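Local coordinates for protein NEQ263 (Nanoarchaeum equitans Kin4-M, PDB 5BN3) that pairs with NeqA to form an unusual archaeal ATP synthase core, reaching into the ADP site of its partner subunit, and probably takes part in nucleotide binding, at residues Ile298-Tyr303 with Ser325-Asn330; His122-Gly127 with Ser273-Pro278; Ala103-Asn108 with Ser266-Lys271; Ser116-Ala121 with Pro316-Leu321; Ala131-Pro136 with Leu280-Asn285. All blocks are in the same frame, centred on the assembly; numbering follows the deposited sequence.

Interaction 1. Residues Ile298-Tyr303 with Ser325-Asn330. With ADP (adenosine-5'-diphosphate), chain C.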
# COMPACT_ATOMS: atom_id res chain seq x y z
N ILE B 298 -16.97 9.83 -15.52
CA ILE B 298 -18.39 10.11 -15.69
C ILE B 298 -18.68 11.43 -16.42
O ILE B 298 -19.42 11.44 -17.40
CB ILE B 298 -19.14 10.12 -14.34
CG1 ILE B 298 -18.98 8.76 -13.65
CG2 ILE B 298 -20.61 10.42 -14.56
CD1 ILE B 298 -19.25 8.81 -12.16
N THR B 299 -18.12 12.53 -15.92
CA THR B 299 -18.34 13.82 -16.57
C THR B 299 -17.78 13.84 -17.98
O THR B 299 -16.93 13.02 -18.33
CB THR B 299 -17.76 15.01 -15.75
OG1 THR B 299 -16.34 14.85 -15.59
CG2 THR B 299 -18.42 15.09 -14.38
N GLU B 300 -18.28 14.76 -18.80
CA GLU B 300 -17.84 14.84 -20.19
C GLU B 300 -16.66 15.79 -20.30
O GLU B 300 -16.66 16.73 -21.10
CB GLU B 300 -19.01 15.24 -21.09
CG GLU B 300 -20.04 14.12 -21.24
CD GLU B 300 -21.44 14.61 -21.53
OE1 GLU B 300 -21.71 15.82 -21.40
OE2 GLU B 300 -22.29 13.76 -21.89
N GLY B 301 -15.64 15.52 -19.49
CA GLY B 301 -14.45 16.34 -19.45
C GLY B 301 -14.26 17.02 -18.11
O GLY B 301 -15.07 16.86 -17.20
N GLN B 302 -13.18 17.79 -18.00
CA GLN B 302 -12.88 18.49 -16.76
C GLN B 302 -11.92 19.63 -16.99
O GLN B 302 -11.05 19.56 -17.87
CB GLN B 302 -12.31 17.52 -15.71
CG GLN B 302 -10.93 16.95 -16.05
CD GLN B 302 -10.96 15.87 -17.12
OE1 GLN B 302 -11.91 15.08 -17.18
NE2 GLN B 302 -9.93 15.83 -17.96
N TYR B 303 -12.07 20.70 -16.20
CA TYR B 303 -11.08 21.77 -16.18
C TYR B 303 -10.18 21.57 -14.97
O TYR B 303 -10.63 21.66 -13.82
CB TYR B 303 -11.77 23.14 -16.13
CG TYR B 303 -12.74 23.37 -17.27
CD1 TYR B 303 -12.31 23.33 -18.59
CD2 TYR B 303 -14.08 23.65 -17.03
CE1 TYR B 303 -13.19 23.54 -19.64
CE2 TYR B 303 -14.96 23.87 -18.07
CZ TYR B 303 -14.51 23.81 -19.37
OH TYR B 303 -15.38 24.03 -20.41
N SER B 325 -12.67 18.85 -22.81
CA SER B 325 -14.11 18.91 -23.04
C SER B 325 -14.43 17.88 -24.11
O SER B 325 -14.05 18.05 -25.27
CB SER B 325 -14.53 20.31 -23.49
OG SER B 325 -15.91 20.34 -23.81
N ARG B 326 -15.11 16.81 -23.72
CA ARG B 326 -15.36 15.69 -24.63
C ARG B 326 -16.23 16.05 -25.83
O ARG B 326 -16.01 15.55 -26.93
CB ARG B 326 -16.02 14.52 -23.89
CG ARG B 326 -15.06 13.66 -23.09
CD ARG B 326 -15.79 12.57 -22.34
NE ARG B 326 -15.08 12.19 -21.12
CZ ARG B 326 -14.14 11.25 -21.05
NH1 ARG B 326 -13.80 10.59 -22.14
NH2 ARG B 326 -13.55 10.97 -19.90
N LEU B 327 -17.20 16.93 -25.61
CA LEU B 327 -18.18 17.24 -26.64
C LEU B 327 -17.80 18.49 -27.44
O LEU B 327 -18.51 18.87 -28.37
CB LEU B 327 -19.57 17.42 -26.02
CG LEU B 327 -20.09 16.25 -25.18
CD1 LEU B 327 -21.51 16.51 -24.71
CD2 LEU B 327 -20.03 14.97 -25.98
N ALA B 328 -16.67 19.09 -27.08
CA ALA B 328 -16.22 20.36 -27.67
C ALA B 328 -16.30 20.40 -29.20
O ALA B 328 -16.78 21.38 -29.77
CB ALA B 328 -14.80 20.67 -27.22
N LYS B 329 -15.84 19.34 -29.85
CA LYS B 329 -15.82 19.27 -31.31
C LYS B 329 -17.20 19.42 -31.96
O LYS B 329 -17.31 19.91 -33.08
CB LYS B 329 -15.16 17.98 -31.76
N ASN B 330 -18.25 18.99 -31.25
CA ASN B 330 -19.62 19.10 -31.75
C ASN B 330 -20.05 20.54 -32.02
O ASN B 330 -20.93 20.78 -32.84
CB ASN B 330 -20.61 18.46 -30.76
CG ASN B 330 -20.46 16.96 -30.67
OD1 ASN B 330 -19.81 16.33 -31.50
ND2 ASN B 330 -21.08 16.37 -29.65
PB ADP C . -12.58 7.39 -22.82
O1B ADP C . -11.32 6.56 -22.79
O2B ADP C . -13.79 6.68 -23.36
O3B ADP C . -12.82 8.16 -21.55
PA ADP C . -13.13 8.96 -25.17
O1A ADP C . -13.29 7.81 -26.13
O2A ADP C . -14.36 9.66 -24.64
O3A ADP C . -12.20 8.50 -23.93
O5' ADP C . -12.18 10.05 -25.87
C5' ADP C . -11.70 11.16 -25.11
C4' ADP C . -11.43 12.35 -26.03
O4' ADP C . -10.42 12.01 -26.99
C3' ADP C . -12.70 12.71 -26.79
O3' ADP C . -12.98 14.10 -26.60
C2' ADP C . -12.38 12.42 -28.24
O2' ADP C . -12.87 13.45 -29.10
C1' ADP C . -10.87 12.32 -28.32
N9 ADP C . -10.48 11.24 -29.26
C8 ADP C . -10.30 9.94 -28.95
N7 ADP C . -9.96 9.22 -30.04
C5 ADP C . -9.91 10.07 -31.09
C6 ADP C . -9.61 9.97 -32.53
N6 ADP C . -9.27 8.78 -33.10
N1 ADP C . -9.67 11.11 -33.26
C2 ADP C . -10.00 12.29 -32.71
N3 ADP C . -10.29 12.46 -31.41
C4 ADP C . -10.26 11.40 -30.56
O HOH W 1 -13.85 13.57 -17.98

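Interaction 2. Residues His122-Gly127 with Ser273-Pro278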
# COMPACT_ATOMS: atom_id res chain seq x y z
N HIS B 122 -11.19 24.04 -25.04
CA HIS B 122 -12.07 23.20 -24.23
C HIS B 122 -13.45 23.82 -23.95
O HIS B 122 -13.86 23.91 -22.79
CB HIS B 122 -11.40 22.88 -22.89
CG HIS B 122 -9.96 22.48 -23.02
ND1 HIS B 122 -9.56 21.33 -23.66
CD2 HIS B 122 -8.82 23.08 -22.58
CE1 HIS B 122 -8.24 21.24 -23.61
NE2 HIS B 122 -7.77 22.29 -22.96
N PRO B 123 -14.17 24.24 -25.01
CA PRO B 123 -15.41 24.98 -24.76
C PRO B 123 -16.50 24.15 -24.10
O PRO B 123 -16.61 22.95 -24.34
CB PRO B 123 -15.85 25.41 -26.16
CG PRO B 123 -15.26 24.40 -27.07
CD PRO B 123 -13.94 24.02 -26.45
N LEU B 124 -17.29 24.82 -23.26
CA LEU B 124 -18.45 24.22 -22.61
C LEU B 124 -19.65 24.30 -23.55
O LEU B 124 -19.90 25.34 -24.16
CB LEU B 124 -18.75 24.97 -21.31
CG LEU B 124 -20.13 24.84 -20.65
CD1 LEU B 124 -20.34 23.44 -20.11
CD2 LEU B 124 -20.30 25.86 -19.54
N LEU B 125 -20.39 23.20 -23.67
CA LEU B 125 -21.58 23.18 -24.52
C LEU B 125 -22.85 23.14 -23.68
O LEU B 125 -22.84 22.66 -22.55
CB LEU B 125 -21.55 21.98 -25.48
CG LEU B 125 -20.88 22.18 -26.84
CD1 LEU B 125 -19.46 22.67 -26.71
CD2 LEU B 125 -20.91 20.89 -27.64
N LYS B 126 -23.96 23.66 -24.22
CA LYS B 126 -25.21 23.69 -23.47
C LYS B 126 -25.77 22.28 -23.29
O LYS B 126 -25.99 21.55 -24.26
CB LYS B 126 -26.26 24.59 -24.15
CG LYS B 126 -27.41 24.97 -23.23
CD LYS B 126 -28.30 26.06 -23.83
CE LYS B 126 -29.21 25.51 -24.92
NZ LYS B 126 -30.17 26.54 -25.40
N GLY B 127 -25.97 21.89 -22.03
CA GLY B 127 -26.43 20.55 -21.71
C GLY B 127 -25.28 19.64 -21.31
O GLY B 127 -25.50 18.49 -20.93
N SER B 273 -32.62 22.31 -21.21
CA SER B 273 -31.28 21.80 -20.93
C SER B 273 -30.85 22.00 -19.48
O SER B 273 -31.22 22.98 -18.84
CB SER B 273 -30.26 22.45 -21.87
OG SER B 273 -30.10 23.82 -21.57
N ILE B 274 -30.06 21.05 -18.98
CA ILE B 274 -29.36 21.22 -17.72
C ILE B 274 -27.86 21.16 -17.97
O ILE B 274 -27.32 20.11 -18.33
CB ILE B 274 -29.73 20.12 -16.70
CG1 ILE B 274 -31.21 20.20 -16.33
CG2 ILE B 274 -28.87 20.24 -15.45
CD1 ILE B 274 -31.66 19.11 -15.37
N THR B 275 -27.19 22.30 -17.80
CA THR B 275 -25.73 22.34 -17.87
C THR B 275 -25.20 22.18 -16.45
O THR B 275 -25.55 22.95 -15.55
CB THR B 275 -25.22 23.64 -18.50
OG1 THR B 275 -25.76 23.77 -19.82
CG2 THR B 275 -23.70 23.63 -18.60
N LEU B 276 -24.34 21.18 -16.24
CA LEU B 276 -23.93 20.80 -14.90
C LEU B 276 -22.42 20.95 -14.70
O LEU B 276 -21.63 20.41 -15.47
CB LEU B 276 -24.37 19.37 -14.61
CG LEU B 276 -23.98 18.75 -13.26
CD1 LEU B 276 -24.52 19.59 -12.13
CD2 LEU B 276 -24.51 17.33 -13.16
N ILE B 277 -22.03 21.68 -13.67
CA ILE B 277 -20.62 21.85 -13.34
C ILE B 277 -20.35 21.42 -11.90
O ILE B 277 -20.50 22.22 -10.96
CB ILE B 277 -20.16 23.31 -13.56
CG1 ILE B 277 -20.43 23.73 -15.01
CG2 ILE B 277 -18.68 23.45 -13.25
CD1 ILE B 277 -20.03 25.17 -15.32
N PRO B 278 -19.95 20.16 -11.71
CA PRO B 278 -19.57 19.67 -10.38
C PRO B 278 -18.15 20.12 -10.08
O PRO B 278 -17.29 20.07 -10.96
CB PRO B 278 -19.59 18.14 -10.54
CG PRO B 278 -20.24 17.87 -11.88
CD PRO B 278 -19.95 19.08 -12.71

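Interaction 3. Residues Ala103-Asn108 with Ser266-Lys271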
# COMPACT_ATOMS: atom_id res chain seq x y z
N ALA B 103 -34.38 9.66 -25.90
CA ALA B 103 -35.02 10.97 -25.76
C ALA B 103 -34.02 12.12 -25.72
O ALA B 103 -34.42 13.29 -25.81
CB ALA B 103 -35.90 10.99 -24.53
N ARG B 104 -32.74 11.81 -25.56
CA ARG B 104 -31.71 12.84 -25.49
C ARG B 104 -31.38 13.46 -26.84
O ARG B 104 -31.63 12.87 -27.89
CB ARG B 104 -30.41 12.26 -24.90
CG ARG B 104 -30.44 11.99 -23.41
CD ARG B 104 -29.07 11.50 -22.94
NE ARG B 104 -29.04 11.22 -21.50
CZ ARG B 104 -28.78 12.14 -20.57
NH1 ARG B 104 -28.54 13.39 -20.93
NH2 ARG B 104 -28.77 11.81 -19.29
N LYS B 105 -30.80 14.66 -26.78
CA LYS B 105 -30.13 15.25 -27.92
C LYS B 105 -28.69 15.54 -27.50
O LYS B 105 -28.45 16.04 -26.40
CB LYS B 105 -30.81 16.56 -28.34
CG LYS B 105 -30.06 17.33 -29.41
CD LYS B 105 -30.74 18.66 -29.71
CE LYS B 105 -29.86 19.56 -30.55
NZ LYS B 105 -30.43 20.93 -30.69
N VAL B 106 -27.73 15.20 -28.36
CA VAL B 106 -26.33 15.45 -28.05
C VAL B 106 -26.03 16.94 -28.11
O VAL B 106 -26.33 17.60 -29.11
CB VAL B 106 -25.40 14.70 -29.03
CG1 VAL B 106 -23.94 14.97 -28.69
CG2 VAL B 106 -25.68 13.21 -28.98
N PRO B 107 -25.45 17.49 -27.02
CA PRO B 107 -25.06 18.91 -26.97
C PRO B 107 -24.19 19.31 -28.16
O PRO B 107 -23.29 18.56 -28.53
CB PRO B 107 -24.27 18.99 -25.66
CG PRO B 107 -24.89 17.94 -24.79
CD PRO B 107 -25.23 16.81 -25.74
N ASN B 108 -24.48 20.47 -28.74
CA ASN B 108 -23.78 20.92 -29.95
C ASN B 108 -23.65 22.44 -30.01
O ASN B 108 -23.17 22.99 -31.00
CB ASN B 108 -24.51 20.43 -31.20
CG ASN B 108 -25.88 21.08 -31.36
OD1 ASN B 108 -26.59 21.30 -30.38
ND2 ASN B 108 -26.24 21.38 -32.59
N SER B 266 -28.49 15.43 -16.14
CA SER B 266 -28.10 16.64 -16.84
C SER B 266 -28.31 16.35 -18.32
O SER B 266 -28.62 15.21 -18.69
CB SER B 266 -26.63 16.95 -16.59
OG SER B 266 -25.82 15.86 -17.02
N GLY B 267 -28.12 17.35 -19.16
CA GLY B 267 -28.16 17.10 -20.58
C GLY B 267 -29.09 18.00 -21.37
O GLY B 267 -29.61 19.00 -20.87
N LEU B 268 -29.30 17.61 -22.63
CA LEU B 268 -30.08 18.41 -23.55
C LEU B 268 -31.23 17.60 -24.13
O LEU B 268 -31.08 16.41 -24.44
CB LEU B 268 -29.18 18.91 -24.68
CG LEU B 268 -29.80 19.72 -25.82
CD1 LEU B 268 -30.29 21.05 -25.31
CD2 LEU B 268 -28.79 19.92 -26.94
N THR B 269 -32.39 18.24 -24.24
CA THR B 269 -33.55 17.63 -24.87
C THR B 269 -34.15 18.68 -25.80
O THR B 269 -33.64 19.80 -25.87
CB THR B 269 -34.58 17.16 -23.81
OG1 THR B 269 -35.44 16.16 -24.38
CG2 THR B 269 -35.40 18.32 -23.30
N SER B 270 -35.22 18.34 -26.52
CA SER B 270 -35.84 19.31 -27.42
C SER B 270 -36.48 20.47 -26.66
O SER B 270 -36.63 21.57 -27.20
CB SER B 270 -36.87 18.62 -28.32
OG SER B 270 -37.87 17.97 -27.55
N LYS B 271 -36.86 20.22 -25.41
CA LYS B 271 -37.59 21.20 -24.61
C LYS B 271 -36.71 22.14 -23.78
O LYS B 271 -37.06 23.30 -23.56
CB LYS B 271 -38.58 20.49 -23.67
CG LYS B 271 -39.58 19.60 -24.38
CD LYS B 271 -40.33 20.35 -25.47
CE LYS B 271 -41.39 19.47 -26.10
NZ LYS B 271 -41.85 20.00 -27.42
O HOH W 2 -36.15 15.08 -26.74
O HOH W 3 -28.38 15.08 -23.54

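Interaction 4. Residues Ser116-Ala121 with Pro316-Leu321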
# COMPACT_ATOMS: atom_id res chain seq x y z
N SER B 116 -10.44 32.61 -22.28
CA SER B 116 -9.68 32.06 -23.40
C SER B 116 -9.21 30.63 -23.20
O SER B 116 -9.33 29.80 -24.10
CB SER B 116 -8.46 32.95 -23.70
OG SER B 116 -8.86 34.27 -23.98
N SER B 117 -8.68 30.34 -22.01
CA SER B 117 -8.17 29.01 -21.70
C SER B 117 -9.25 27.93 -21.75
O SER B 117 -8.95 26.74 -21.85
CB SER B 117 -7.47 29.01 -20.34
OG SER B 117 -8.32 29.52 -19.32
N ILE B 118 -10.51 28.36 -21.69
CA ILE B 118 -11.64 27.44 -21.84
C ILE B 118 -12.20 27.47 -23.27
O ILE B 118 -12.27 26.44 -23.94
CB ILE B 118 -12.78 27.78 -20.85
CG1 ILE B 118 -12.34 27.47 -19.41
CG2 ILE B 118 -14.04 27.01 -21.20
CD1 ILE B 118 -13.40 27.80 -18.37
N ASP B 119 -12.60 28.66 -23.73
CA ASP B 119 -13.35 28.80 -24.98
C ASP B 119 -12.70 28.24 -26.25
O ASP B 119 -13.38 27.67 -27.09
CB ASP B 119 -13.74 30.27 -25.20
CG ASP B 119 -14.79 30.75 -24.23
OD1 ASP B 119 -15.45 29.91 -23.58
OD2 ASP B 119 -14.97 31.99 -24.12
N VAL B 120 -11.39 28.42 -26.39
CA VAL B 120 -10.70 27.98 -27.60
C VAL B 120 -10.57 26.46 -27.69
O VAL B 120 -11.12 25.84 -28.60
CB VAL B 120 -9.30 28.61 -27.72
CG1 VAL B 120 -8.59 28.10 -28.96
CG2 VAL B 120 -9.41 30.13 -27.78
N ALA B 121 -9.87 25.86 -26.74
CA ALA B 121 -9.56 24.43 -26.82
C ALA B 121 -10.55 23.53 -26.09
O ALA B 121 -10.73 22.38 -26.46
CB ALA B 121 -8.15 24.17 -26.33
N PRO B 316 -6.76 32.48 -14.76
CA PRO B 316 -7.06 31.24 -14.03
C PRO B 316 -6.01 30.17 -14.30
O PRO B 316 -5.56 30.03 -15.43
CB PRO B 316 -8.41 30.82 -14.60
CG PRO B 316 -8.40 31.37 -15.99
CD PRO B 316 -7.62 32.65 -15.94
N PRO B 317 -5.62 29.42 -13.26
CA PRO B 317 -4.51 28.47 -13.37
C PRO B 317 -4.91 27.15 -14.04
O PRO B 317 -4.71 26.09 -13.45
CB PRO B 317 -4.12 28.23 -11.92
CG PRO B 317 -5.41 28.37 -11.17
CD PRO B 317 -6.21 29.42 -11.90
N ILE B 318 -5.45 27.24 -15.25
CA ILE B 318 -5.93 26.06 -15.97
C ILE B 318 -4.83 25.33 -16.74
O ILE B 318 -4.16 25.92 -17.59
CB ILE B 318 -7.07 26.44 -16.94
CG1 ILE B 318 -8.31 26.88 -16.15
CG2 ILE B 318 -7.42 25.27 -17.84
CD1 ILE B 318 -9.48 27.28 -17.02
N ASP B 319 -4.66 24.04 -16.44
CA ASP B 319 -3.76 23.17 -17.20
C ASP B 319 -4.41 22.86 -18.54
O ASP B 319 -5.38 22.10 -18.61
CB ASP B 319 -3.49 21.89 -16.40
CG ASP B 319 -2.38 21.04 -17.00
OD1 ASP B 319 -2.31 20.89 -18.24
OD2 ASP B 319 -1.57 20.50 -16.22
N LEU B 320 -3.87 23.44 -19.61
CA LEU B 320 -4.45 23.31 -20.95
C LEU B 320 -4.44 21.88 -21.48
O LEU B 320 -5.27 21.52 -22.32
CB LEU B 320 -3.72 24.22 -21.94
CG LEU B 320 -4.07 25.71 -21.94
CD1 LEU B 320 -3.26 26.45 -22.98
CD2 LEU B 320 -5.55 25.89 -22.20
N LEU B 321 -3.52 21.07 -20.98
CA LEU B 321 -3.34 19.72 -21.52
C LEU B 321 -4.03 18.64 -20.69
O LEU B 321 -4.51 17.65 -21.24
CB LEU B 321 -1.85 19.42 -21.70
CG LEU B 321 -1.18 20.34 -22.73
CD1 LEU B 321 0.30 20.04 -22.88
CD2 LEU B 321 -1.88 20.20 -24.06

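Interaction 5. Residues Ala131-Pro136 with Leu280-Asn285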
# COMPACT_ATOMS: atom_id res chain seq x y z
N ALA B 131 -16.63 18.88 -15.07
CA ALA B 131 -16.19 19.15 -13.71
C ALA B 131 -15.02 20.12 -13.65
O ALA B 131 -14.29 20.29 -14.63
CB ALA B 131 -15.82 17.85 -13.02
N ILE B 132 -14.84 20.76 -12.50
CA ILE B 132 -13.62 21.49 -12.21
C ILE B 132 -12.87 20.73 -11.12
O ILE B 132 -13.41 20.49 -10.04
CB ILE B 132 -13.92 22.93 -11.73
CG1 ILE B 132 -14.67 23.72 -12.80
CG2 ILE B 132 -12.62 23.65 -11.37
CD1 ILE B 132 -15.14 25.08 -12.34
N PHE B 133 -11.64 20.31 -11.42
CA PHE B 133 -10.79 19.63 -10.45
C PHE B 133 -9.78 20.64 -9.93
O PHE B 133 -9.12 21.31 -10.72
CB PHE B 133 -10.00 18.48 -11.10
CG PHE B 133 -10.84 17.31 -11.53
CD1 PHE B 133 -12.21 17.28 -11.33
CD2 PHE B 133 -10.23 16.21 -12.14
CE1 PHE B 133 -12.96 16.19 -11.74
CE2 PHE B 133 -10.98 15.12 -12.55
CZ PHE B 133 -12.35 15.11 -12.35
N SER B 134 -9.65 20.75 -8.61
CA SER B 134 -8.69 21.70 -8.05
C SER B 134 -7.86 21.11 -6.91
O SER B 134 -8.37 20.35 -6.09
CB SER B 134 -9.40 22.97 -7.57
OG SER B 134 -8.49 23.86 -6.94
N PRO B 135 -6.57 21.47 -6.87
CA PRO B 135 -5.76 21.24 -5.67
C PRO B 135 -6.33 22.08 -4.54
O PRO B 135 -6.98 23.09 -4.82
CB PRO B 135 -4.38 21.80 -6.07
CG PRO B 135 -4.38 21.81 -7.57
CD PRO B 135 -5.80 22.07 -7.97
N PRO B 136 -6.12 21.67 -3.28
CA PRO B 136 -6.57 22.51 -2.17
C PRO B 136 -5.97 23.91 -2.25
O PRO B 136 -4.79 24.04 -2.60
CB PRO B 136 -6.01 21.78 -0.94
CG PRO B 136 -5.92 20.36 -1.36
CD PRO B 136 -5.54 20.39 -2.82
N LEU B 280 -14.77 19.76 -7.43
CA LEU B 280 -14.16 18.96 -6.37
C LEU B 280 -12.71 19.32 -6.09
O LEU B 280 -11.99 19.80 -6.97
CB LEU B 280 -14.30 17.45 -6.67
CG LEU B 280 -13.69 16.86 -7.94
CD1 LEU B 280 -12.24 16.46 -7.74
CD2 LEU B 280 -14.51 15.66 -8.40
N THR B 281 -12.31 19.10 -4.85
CA THR B 281 -10.92 19.25 -4.46
C THR B 281 -10.26 17.89 -4.61
O THR B 281 -10.77 16.89 -4.10
CB THR B 281 -10.80 19.71 -2.99
OG1 THR B 281 -11.43 20.99 -2.84
CG2 THR B 281 -9.35 19.81 -2.58
N MET B 282 -9.15 17.83 -5.34
CA MET B 282 -8.36 16.61 -5.44
C MET B 282 -7.50 16.52 -4.19
O MET B 282 -6.52 17.26 -4.08
CB MET B 282 -7.46 16.64 -6.68
CG MET B 282 -8.20 16.81 -8.00
SD MET B 282 -7.10 16.78 -9.44
CE MET B 282 -6.39 18.43 -9.36
N PRO B 283 -7.85 15.61 -3.26
CA PRO B 283 -7.25 15.52 -1.92
C PRO B 283 -5.76 15.91 -1.85
O PRO B 283 -5.49 17.08 -1.59
CB PRO B 283 -7.49 14.06 -1.53
CG PRO B 283 -8.84 13.78 -2.16
CD PRO B 283 -8.83 14.52 -3.49
N GLY B 284 -4.84 14.99 -2.10
CA GLY B 284 -3.41 15.34 -2.06
C GLY B 284 -2.91 15.94 -3.36
O GLY B 284 -1.77 15.69 -3.76
N ASN B 285 -3.74 16.75 -4.02
CA ASN B 285 -3.48 17.18 -5.40
C ASN B 285 -3.18 15.96 -6.28
O ASN B 285 -2.28 15.99 -7.13
CB ASN B 285 -2.35 18.22 -5.46
CG ASN B 285 -2.26 18.90 -6.81
OD1 ASN B 285 -3.21 18.88 -7.60
ND2 ASN B 285 -1.10 19.49 -7.10

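Interaction 1. Residues Ile298-Tyr303 with Ser325-Asn330
Gly301 and Ser325 form a non-hydrogen-bonded antiparallel pair between strands 301-304 and 324-325, their CA atoms 4.4 Å apart. Packing is tight here, since a side chain on Gly301 would strike Ser325 CA. Next along, Arg326 N donates to Glu300 O at 3.0 Å, approaching from above the carbonyl plane; Gln128 gives the same oxygen a second donor. With CG beside its own backbone N (chi1 -80°) and the chain extended to NE, Arg326 passes over the Glu300 backbone atoms, its CD 3.7 Å from Glu300 CA. Leu327 CD1 comes within 3.4 Å of Glu300 OE1; Glu300 OE2 forms a salt bridge with Lys129 and accepts a hydrogen bond from Asn255 of the neighbouring alpha chain. Toward the guanidinium the fit becomes looser and wetter. Arg326 NE makes a weak bond to Thr299 O, and a water accepts from Arg326 NH2 (3.2 Å) and lies 2.6 Å from Gln302 OE1, one of several acceptors it could serve. At the far end Arg326 NH1 donates to ADP O3B at 2.7 Å, with weak, bent bonds to O2A and O3A. The alpha chain supplies other ADP contacts, among them Lys229. One guanidinium reaching oxygens of both phosphates across the subunit interface is consistent with an arginine finger.

Interaction 2. Residues His122-Gly127 with Ser273-Pro278
Ser273 meets the aliphatic part of Lys126: its OG lies 3.4 Å from Lys126 CG, and the lysine chain bends at chi3 (76°) as it passes. The two polar ends share one carboxylate, Asp220, which takes a hydrogen bond from Ser273 OG and a salt bridge from Lys126 NZ. At Ile274 the side chain turns away to helix 196-215, while its carbonyl O receives a CA-H...O contact from Gly127 CA (3.5 Å). All this happens on strand 273-281 of the P-loop NTPase core sheet, with 124-125, half of a small two-stranded sheet with 110-111, laid against it. Thr275 then makes the direct hydrogen bond: OG1 accepts from Gly127 N at 2.9 Å, almost straight (172°). Its other branch, CG2, lies anti to the backbone N and meets Leu124 CD1 tip to tip at 3.7 Å, and the Lys126 side chain crosses Thr275 at about a right angle. Two residues further, Ile277 CD1 reaches Leu124 CD2 at 4.3 Å.

Interaction 3. Residues Ala103-Asn108 with Ser266-Lys271
Arg104 and Lys105 each supply a direct hydrogen bond to the 266-271 segment. Arg104 NH1 points at Ser266 O (2.9 Å), meeting a lone pair in the carbonyl plane with the oxygen close to the guanidinium plane. Lys105 N donates to Leu268 O at 2.9 Å, from above that carbonyl's plane. Gly267 passes so near the guanidinium edge that a side chain there would collide with Arg104 NH1.

Water extends the network. One molecule accepts from Arg104 NH1 and from Leu268 N (2.8 Å), with Lys105 O among the acceptors it could serve; another joins Ala103 O to Thr269 OG1. An alanine at Arg104 would probably leave Ser266 O, and Glu264 O which takes Arg104 NH2, without these donors and let that first water shift.

Residues 267-268 are a short strand at the edge of the mixed sheet, antiparallel to strand 273-281. The partner segment, 103-108, is the loop leading into strand 110-111. Val106 N of that loop donates to Glu262 of the neighbouring alpha chain.

The apolar contact belongs to Leu268. Lys105, extended, lies side by side with it and points the same way, CD 3.6 Å from Leu268 CD2. Pro107 CA sits 3.9 Å from that same CD2, and Pro107 CG packs on Leu268 CB at 4.4 Å.

Interaction 4. Residues Ser116-Ala121 with Pro316-Leu321
Ser117 holds OG in the crowded position between its backbone N and carbonyl carbon (chi1 54°), turned to Ile318, whose CG1 sits beside the backbone N (chi1 -67°) with CD1 fully extended from there. The two therefore meet at Ser117 OG and Ile318 CD1, 3.4 Å apart. Ile318 CD1 also lies 3.7 Å from Ile118 CG1, the two isoleucine side chains crossing at about a right angle. Pro316, which follows a cis peptide bond, brings its CG to 3.8 Å from Ser117 OG. Leu320 also presents CD2 to Ser117 O at 3.5 Å and to Ser117 CB at 4.1 Å, so the one serine is hemmed in by three residues of the loop.

Helix 116-119 is a short helix ahead of strand 124-125. The partner segment, 316-321, is the loop between helix 307-311 and strand 324-325; the contact is plain buried packing in the nucleotide-binding part of the chain. Helix 367-384 of the C-terminal part adds cover, with Val379 and Ile384 on Leu320.

The loop sets its own shape. Pro317 is the centre of an inverse gamma turn with a weak bond from Ile318 N to Pro316 O. Further on, Asp319 OD1 accepts from Leu321 N at 3.0 Å in an Asx turn, and from Lys322 N as well. Leu320 O receives His122 NE2, which ties the loop to the residues just after the helix.

Interaction 5. Residues Ala131-Pro136 with Leu280-Asn285
Phe133 and Leu280 lie side by side, pointing the same way, and form the apolar centre: Phe133 CD1 is 3.7 Å from Leu280 CD1, and Leu280 CD2 touches the neighbouring CE1. Thr295 of helix 290-296 packs on both. Met282 crosses the phenylalanine at about a right angle, its SD 5.2 Å from the ring centroid and 60° off the ring normal, an oblique Met-aromatic contact. An alanine at Phe133 would probably open a gap beside Leu280 and leave the Met282 sulfur without its ring. Bent at chi3, Met282 carries CE to Pro135, which it meets at CD (3.9 Å). Farther out, Thr281 CG2 packs against Pro136 CG, and Pro135 CG lies close to Asn285 OD1 (3.2 Å).

The backbones join in parallel. Leu280 N donates to Ile132 O almost along the C=O axis, Ser134 N to Leu280 O, and Met282 N to Ser134 O at 2.7 Å. At the polar edge Ser134 OG donates to the next carbonyl, Pro135 O, while Thr281 OG1 bonds to Asp227. Two parallel strands side by side, with 131-134 running into a turn before helix 140-151, are typical of the P-loop NTPase core, where that turn probably occupies the position of the P-loop.

Interactions 2 and 4 are buried within the chain, while the outer end of 5 faces the alpha chain. Interaction 3 is mostly buried, though Lys105 and Asn108 are exposed, and interaction 1 opens onto the ADP of the partner subunit. Interactions 2 and 5 use successive parts of strand 273-281, linked by Ile132 N to Pro278 O, whereas 3 takes its short antiparallel neighbour, 267-268. Strand 301-304 of interaction 1 lies beside strand 131-134 of interaction 5. Interaction 4 stands off the sheet but meets interaction 2 through His122. Chemistry follows place: a backbone ladder and apolar side chains in 5, pure packing in 4, one threonine bond in 2, arginine and water in 1 and 3.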